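Local coordinates for protein Ps01740 (Pseudomonas sp. UW4, PDB 5UIF) that is a trimeric tautomerase-superfamily homologue of cis-3-chloroacrylic acid dehalogenase that probably acts on small carboxylate substrates, at residues S19-I24 / V39-K44. Residues are numbered along the deposited sequence; the frame is centred on the assembly and turned at random.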
ATOM      1  N   SER A  19      14.221   1.189  16.769  1.00 48.14           N
ATOM      2  CA  SER A  19      13.968  -0.018  17.549  1.00 47.29           C
ATOM      3  C   SER A  19      13.052  -0.983  16.805  1.00 45.17           C
ATOM      4  O   SER A  19      13.330  -2.179  16.728  1.00 44.91           O
ATOM      5  CB  SER A  19      13.356   0.340  18.904  1.00 48.12           C
ATOM      6  OG  SER A  19      14.230   1.163  19.658  1.00 50.53           O
ATOM      7  N   LEU A  20      11.962  -0.456  16.257  1.00 44.36           N
ATOM      8  CA  LEU A  20      10.986  -1.274  15.547  1.00 43.29           C
ATOM      9  C   LEU A  20      11.570  -1.883  14.276  1.00 44.14           C
ATOM     10  O   LEU A  20      11.268  -3.025  13.935  1.00 43.75           O
ATOM     11  CB  LEU A  20       9.741  -0.449  15.211  1.00 42.11           C
ATOM     12  CG  LEU A  20       8.855  -0.066  16.400  1.00 42.02           C
ATOM     13  CD1 LEU A  20       7.783   0.928  15.979  1.00 41.49           C
ATOM     14  CD2 LEU A  20       8.229  -1.304  17.023  1.00 41.55           C
ATOM     15  N   ALA A  21      12.410  -1.120  13.582  1.00 45.57           N
ATOM     16  CA  ALA A  21      13.046  -1.602  12.361  1.00 46.13           C
ATOM     17  C   ALA A  21      14.003  -2.752  12.659  1.00 47.15           C
ATOM     18  O   ALA A  21      14.038  -3.746  11.933  1.00 47.25           O
ATOM     19  CB  ALA A  21      13.779  -0.471  11.662  1.00 47.05           C
ATOM     20  N   GLU A  22      14.779  -2.608  13.729  1.00 48.08           N
ATOM     21  CA  GLU A  22      15.703  -3.654  14.153  1.00 50.16           C
ATOM     22  C   GLU A  22      14.949  -4.884  14.642  1.00 49.97           C
ATOM     23  O   GLU A  22      15.355  -6.017  14.385  1.00 51.53           O
ATOM     24  CB  GLU A  22      16.633  -3.139  15.254  1.00 52.38           C
ATOM     25  CG  GLU A  22      17.658  -2.118  14.791  1.00 54.52           C
ATOM     26  CD  GLU A  22      18.529  -1.614  15.927  1.00 57.80           C
ATOM     27  OE1 GLU A  22      18.048  -1.589  17.079  1.00 58.51           O
ATOM     28  OE2 GLU A  22      19.695  -1.246  15.668  1.00 60.62           O
ATOM     29  N   SER A  23      13.847  -4.651  15.349  1.00 47.95           N
ATOM     30  CA  SER A  23      13.044  -5.733  15.905  1.00 46.61           C
ATOM     31  C   SER A  23      12.367  -6.547  14.809  1.00 45.03           C
ATOM     32  O   SER A  23      12.458  -7.773  14.795  1.00 45.50           O
ATOM     33  CB  SER A  23      11.996  -5.179  16.873  1.00 46.19           C
ATOM     34  OG  SER A  23      11.183  -6.218  17.390  1.00 46.03           O
ATOM     35  N   ILE A  24      11.691  -5.858  13.892  1.00 43.36           N
ATOM     36  CA  ILE A  24      11.001  -6.511  12.782  1.00 42.21           C
ATOM     37  C   ILE A  24      11.973  -7.321  11.927  1.00 42.82           C
ATOM     38  O   ILE A  24      11.679  -8.452  11.537  1.00 43.14           O
ATOM     39  CB  ILE A  24      10.267  -5.484  11.893  1.00 41.43           C
ATOM     40  CG1 ILE A  24       9.074  -4.888  12.644  1.00 41.22           C
ATOM     41  CG2 ILE A  24       9.794  -6.127  10.597  1.00 41.08           C
ATOM     42  CD1 ILE A  24       8.359  -3.794  11.881  1.00 41.05           C
ATOM     43  N   VAL A  39      15.730  -7.310   3.841  1.00 55.96           N
ATOM     44  CA  VAL A  39      14.651  -6.822   4.696  1.00 52.82           C
ATOM     45  C   VAL A  39      14.583  -5.298   4.710  1.00 52.11           C
ATOM     46  O   VAL A  39      15.516  -4.630   5.155  1.00 52.00           O
ATOM     47  CB  VAL A  39      14.810  -7.329   6.141  1.00 51.52           C
ATOM     48  CG1 VAL A  39      13.679  -6.808   7.013  1.00 48.97           C
ATOM     49  CG2 VAL A  39      14.854  -8.849   6.167  1.00 52.54           C
ATOM     50  N   HIS A  40      13.471  -4.756   4.224  1.00 38.62           N
ATOM     51  CA  HIS A  40      13.272  -3.311   4.190  1.00 39.74           C
ATOM     52  C   HIS A  40      12.090  -2.898   5.059  1.00 40.68           C
ATOM     53  O   HIS A  40      11.023  -3.508   4.999  1.00 39.86           O
ATOM     54  CB  HIS A  40      13.055  -2.830   2.753  1.00 38.44           C
ATOM     55  CG  HIS A  40      14.087  -3.322   1.788  1.00 39.16           C
ATOM     56  ND1 HIS A  40      15.335  -2.745   1.673  1.00 40.79           N
ATOM     57  CD2 HIS A  40      14.057  -4.334   0.889  1.00 38.38           C
ATOM     58  CE1 HIS A  40      16.028  -3.382   0.748  1.00 41.17           C
ATOM     59  NE2 HIS A  40      15.276  -4.352   0.256  1.00 39.73           N
ATOM     60  N   VAL A  41      12.284  -1.861   5.869  1.00 42.59           N
ATOM     61  CA  VAL A  41      11.223  -1.354   6.734  1.00 42.74           C
ATOM     62  C   VAL A  41      10.962   0.126   6.470  1.00 43.50           C
ATOM     63  O   VAL A  41      11.875   0.948   6.539  1.00 45.39           O
ATOM     64  CB  VAL A  41      11.563  -1.550   8.225  1.00 44.29           C
ATOM     65  CG1 VAL A  41      10.417  -1.063   9.099  1.00 44.47           C
ATOM     66  CG2 VAL A  41      11.873  -3.011   8.513  1.00 43.83           C
ATOM     67  N   LEU A  42       9.711   0.457   6.168  1.00 42.33           N
ATOM     68  CA  LEU A  42       9.334   1.834   5.865  1.00 43.08           C
ATOM     69  C   LEU A  42       8.358   2.386   6.899  1.00 44.76           C
ATOM     70  O   LEU A  42       7.528   1.655   7.437  1.00 43.56           O
ATOM     71  CB  LEU A  42       8.715   1.923   4.469  1.00 40.55           C
ATOM     72  CG  LEU A  42       9.421   1.161   3.346  1.00 39.52           C
ATOM     73  CD1 LEU A  42       8.664   1.332   2.038  1.00 38.69           C
ATOM     74  CD2 LEU A  42      10.867   1.612   3.199  1.00 40.95           C
ATOM     75  N   PHE A  43       8.462   3.683   7.172  1.00 47.49           N
ATOM     76  CA  PHE A  43       7.565   4.340   8.116  1.00 49.39           C
ATOM     77  C   PHE A  43       6.838   5.512   7.467  1.00 50.50           C
ATOM     78  O   PHE A  43       7.464   6.430   6.936  1.00 51.91           O
ATOM     79  CB  PHE A  43       8.335   4.816   9.349  1.00 52.77           C
ATOM     80  CG  PHE A  43       8.815   3.700  10.231  1.00 52.96           C
ATOM     81  CD1 PHE A  43      10.064   3.135  10.038  1.00 53.26           C
ATOM     82  CD2 PHE A  43       8.016   3.215  11.253  1.00 52.99           C
ATOM     83  CE1 PHE A  43      10.507   2.108  10.848  1.00 54.05           C
ATOM     84  CE2 PHE A  43       8.453   2.188  12.066  1.00 53.99           C
ATOM     85  CZ  PHE A  43       9.700   1.634  11.865  1.00 54.51           C
ATOM     86  N   LYS A  44       5.511   5.472   7.516  1.00 50.25           N
ATOM     87  CA  LYS A  44       4.684   6.530   6.953  1.00 51.17           C
ATOM     88  C   LYS A  44       3.732   7.087   8.003  1.00 51.77           C
ATOM     89  O   LYS A  44       3.139   6.333   8.776  1.00 51.61           O
ATOM     90  CB  LYS A  44       3.900   6.011   5.747  1.00 50.26           C
ATOM     91  CG  LYS A  44       4.749   5.811   4.504  1.00 52.51           C
ATOM     92  CD  LYS A  44       4.102   4.840   3.533  1.00 52.70           C
ATOM     93  CE  LYS A  44       4.067   3.434   4.111  1.00 54.09           C
ATOM     94  NZ  LYS A  44       3.345   2.485   3.222  1.00 55.09           N
TER
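Phe-43 meets helix residues Leu-20 and Ala-21 with the rim of its ring, not with a face. Its CZ lies 3.9 Å from Leu-20 CB and 4.2 Å from Ala-21 N, and both helix atoms sit at the ring edge, near its plane. Phe-43 CG is anti to the carbonyl carbon (chi1 -70°), and with chi1 set this way the distal end of the ring points at the helix. Leu-20 crosses the phenyl group at about a right angle; its CD1 branch reaches CE2 at 4.2 Å, so Leu-20 touches the ring at both CZ and CE2.

One short side chain, Ala-21, serves both strand residues: its CB is 4.2 Å from Phe-43 CE1 and 4.2 Å from Val-41 CB. Ala-21 and Val-41 are the pair with the nearest CA atoms, 5.9 Å apart. With chi1 at -178°, Val-41 CG2 stands anti to the carbonyl carbon, beside the backbone N, and this is the methyl that approaches Ile-24 CG2 at 4.3 Å and lies against the carbonyl oxygen of Ala-21. Thr-25 OG1 donates a hydrogen bond to that oxygen. The side-chain contacts between the two segments are apolar, and the segments bury 227 Å² in total.

The helix and strand segments run roughly antiparallel, at 149°, as expected within the beta-alpha-beta unit of strand 2-8, helix 14-32 and strand 40-46. Leu-20 also packs on Val-86, Tyr-87 and Val-90 of helix 73-91, whereas strand 40-46 pairs in parallel with strand 2-8 and, through residues 40-42, in antiparallel fashion with a strand of the second subunit, which carries the sheet across the trimer interface.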